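Local coordinates for enoyl-CoA hydratase (Mycobacterium tuberculosis, PDB 5KJP) that catalyses the hydration of the double bond of 2-enoyl-CoA thioesters in fatty acid metabolism, as a member of the crotonase superfamily, at the interface of chains A and B. Numbering follows the deposited sequence. Chains: chain A/B, Enoyl-CoA hydratase.

The interface of chains A and B. Residues chain A 140-141, 168-170; chain B 207-208, 260, 262.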
ATOM      1  N   VAL A 140      -3.163  -2.216  22.997  1.00 15.23           N
ATOM      2  CA  VAL A 140      -3.807  -3.496  23.313  1.00 16.73           C
ATOM      3  C   VAL A 140      -3.208  -4.159  24.552  1.00 14.95           C
ATOM      4  O   VAL A 140      -3.853  -4.986  25.187  1.00 16.14           O
ATOM      5  CB  VAL A 140      -3.724  -4.500  22.132  1.00 18.19           C
ATOM      6  CG1 VAL A 140      -4.611  -4.046  20.970  1.00 17.76           C
ATOM      7  CG2 VAL A 140      -2.276  -4.709  21.701  1.00 16.58           C
ATOM      8  N   LYS A 141      -1.977  -3.796  24.898  1.00 15.66           N
ATOM      9  CA  LYS A 141      -1.334  -4.345  26.094  1.00 17.82           C
ATOM     10  C   LYS A 141      -2.070  -3.933  27.371  1.00 17.07           C
ATOM     11  O   LYS A 141      -2.007  -4.633  28.388  1.00 19.47           O
ATOM     12  CB  LYS A 141       0.129  -3.901  26.171  1.00 18.28           C
ATOM     13  CG  LYS A 141       1.010  -4.421  25.038  1.00 22.66           C
ATOM     14  CD  LYS A 141       2.470  -4.047  25.268  1.00 26.27           C
ATOM     15  CE  LYS A 141       3.390  -4.734  24.272  1.00 33.25           C
ATOM     16  NZ  LYS A 141       4.776  -4.174  24.317  1.00 42.08           N
ATOM     17  N   LEU A 168      -1.651  -5.659  16.837  1.00 12.11           N
ATOM     18  CA  LEU A 168      -2.105  -6.782  17.663  1.00 13.65           C
ATOM     19  C   LEU A 168      -1.102  -7.162  18.749  1.00 14.64           C
ATOM     20  O   LEU A 168      -1.483  -7.672  19.803  1.00 13.85           O
ATOM     21  CB  LEU A 168      -2.399  -8.009  16.791  1.00 12.98           C
ATOM     22  CG  LEU A 168      -3.521  -7.855  15.760  1.00 13.03           C
ATOM     23  CD1 LEU A 168      -3.834  -9.188  15.095  1.00 13.47           C
ATOM     24  CD2 LEU A 168      -4.768  -7.260  16.401  1.00 15.96           C
ATOM     25  N   THR A 169       0.183  -6.940  18.480  1.00 13.26           N
ATOM     26  CA  THR A 169       1.225  -7.289  19.442  1.00 15.64           C
ATOM     27  C   THR A 169       1.572  -6.131  20.368  1.00 15.19           C
ATOM     28  O   THR A 169       1.935  -6.348  21.526  1.00 16.68           O
ATOM     29  CB  THR A 169       2.528  -7.731  18.754  1.00 12.93           C
ATOM     30  OG1 THR A 169       3.057  -6.641  17.986  1.00 14.36           O
ATOM     31  CG2 THR A 169       2.302  -8.962  17.855  1.00 13.39           C
ATOM     32  N   GLY A 170       1.486  -4.909  19.846  1.00 14.93           N
ATOM     33  CA  GLY A 170       1.939  -3.728  20.569  1.00 12.91           C
ATOM     34  C   GLY A 170       3.455  -3.582  20.583  1.00 17.81           C
ATOM     35  O   GLY A 170       3.999  -2.812  21.378  1.00 16.05           O
TER
ATOM     36  N   ASN B 207      -2.318 -10.085  25.177  1.00 15.62           N
ATOM     37  CA  ASN B 207      -2.937  -8.767  25.156  1.00 20.19           C
ATOM     38  C   ASN B 207      -4.447  -8.876  25.356  1.00 17.77           C
ATOM     39  O   ASN B 207      -4.998  -9.972  25.311  1.00 19.68           O
ATOM     40  CB  ASN B 207      -2.581  -8.051  23.852  1.00 12.20           C
ATOM     41  CG  ASN B 207      -1.098  -7.714  23.779  1.00 13.49           C
ATOM     42  OD1 ASN B 207      -0.439  -7.586  24.809  1.00 18.29           O
ATOM     43  ND2 ASN B 207      -0.563  -7.589  22.566  1.00 15.61           N
ATOM     44  N   GLY B 208      -5.111  -7.750  25.605  1.00 16.83           N
ATOM     45  CA  GLY B 208      -6.529  -7.772  25.941  1.00 17.60           C
ATOM     46  C   GLY B 208      -7.368  -8.331  24.807  1.00 15.23           C
ATOM     47  O   GLY B 208      -7.360  -7.777  23.709  1.00 17.59           O
ATOM     48  N   PRO B 260      -1.845  -8.487  33.656  1.00 24.38           N
ATOM     49  CA  PRO B 260      -3.303  -8.358  33.704  1.00 23.02           C
ATOM     50  C   PRO B 260      -3.990  -9.711  33.591  1.00 24.72           C
ATOM     51  O   PRO B 260      -3.555 -10.561  32.819  1.00 28.02           O
ATOM     52  CB  PRO B 260      -3.617  -7.477  32.491  1.00 27.71           C
ATOM     53  CG  PRO B 260      -2.471  -7.709  31.564  1.00 32.34           C
ATOM     54  CD  PRO B 260      -1.274  -7.906  32.431  1.00 36.48           C
ATOM     55  N   TRP B 262      -7.017 -11.084  32.171  1.00 22.67           N
ATOM     56  CA  TRP B 262      -8.123 -10.749  31.287  1.00 21.67           C
ATOM     57  C   TRP B 262      -9.321 -11.660  31.531  1.00 22.38           C
ATOM     58  O   TRP B 262      -9.159 -12.821  31.902  1.00 23.88           O
ATOM     59  CB  TRP B 262      -7.700 -10.857  29.818  1.00 21.69           C
ATOM     60  CG  TRP B 262      -6.463 -10.089  29.426  1.00 23.46           C
ATOM     61  CD1 TRP B 262      -5.325 -10.607  28.877  1.00 22.80           C
ATOM     62  CD2 TRP B 262      -6.249  -8.673  29.530  1.00 22.05           C
ATOM     63  NE1 TRP B 262      -4.414  -9.604  28.634  1.00 22.65           N
ATOM     64  CE2 TRP B 262      -4.956  -8.409  29.025  1.00 21.28           C
ATOM     65  CE3 TRP B 262      -7.021  -7.606  29.997  1.00 19.82           C
ATOM     66  CZ2 TRP B 262      -4.423  -7.120  28.970  1.00 20.93           C
ATOM     67  CZ3 TRP B 262      -6.484  -6.325  29.949  1.00 20.75           C
ATOM     68  CH2 TRP B 262      -5.199  -6.097  29.441  1.00 19.85           C
TER
HETATM   69  O   HOH W   1      -0.319  -7.254  28.038  1.00 47.44           O
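B:Gly208 N, just ahead of helix 209-221, donates to the carbonyl oxygen A:Val140 O in the 3-10 helix 138-142 at 3.1 Å. One residue earlier, the side chain of B:Asn207 reaches into chain A between that 3-10 turn and the C-terminal end of helix 160-169. Its CG is anti to the backbone carbonyl carbon (chi1 -67°), which carries the carboxamide away from the glycine N-H and toward the helix end. There the amide nitrogen B:Asn207 ND2 donates to A:Leu168 O at 2.9 Å, with the acceptor almost exactly in the plane of the carboxamide. A second, weak bond runs from B:Asn207 ND2 to A:Thr169 O at 3.0 Å, so the amide nitrogen chiefly caps A:Leu168 O, with a weaker hold on A:Thr169 O. The two side chains of the 3-10 turn line the way in. A:Val140 crosses the asparagine obliquely, its methyl CG2 lying 3.8 Å from the carboxamide carbon B:Asn207 CG, while A:Lys141 runs alongside, with its CG 3.5 Å from B:Asn207 OD1. The lysine chain is extended beyond CG and points the same way as the asparagine; its NZ bonds weakly to A:Gly170 O within its own chain. A water bridges B:Asn207 OD1 and A:Lys141 O, joining the carboxamide to the turn a second time. A:Lys141 O also meets the rim of the B:Trp262 indole in plane, 3.5 Å from B:Trp262 CZ2; B:Gly208 CA sits over the centre of one face of the indole and B:Pro260 CB nearer the rim of the other. By tying a loop of one subunit to a helix end and a 3-10 turn of the next, this patch would help hold neighbouring subunits together, probably within the trimer from which crotonase hexamers are built.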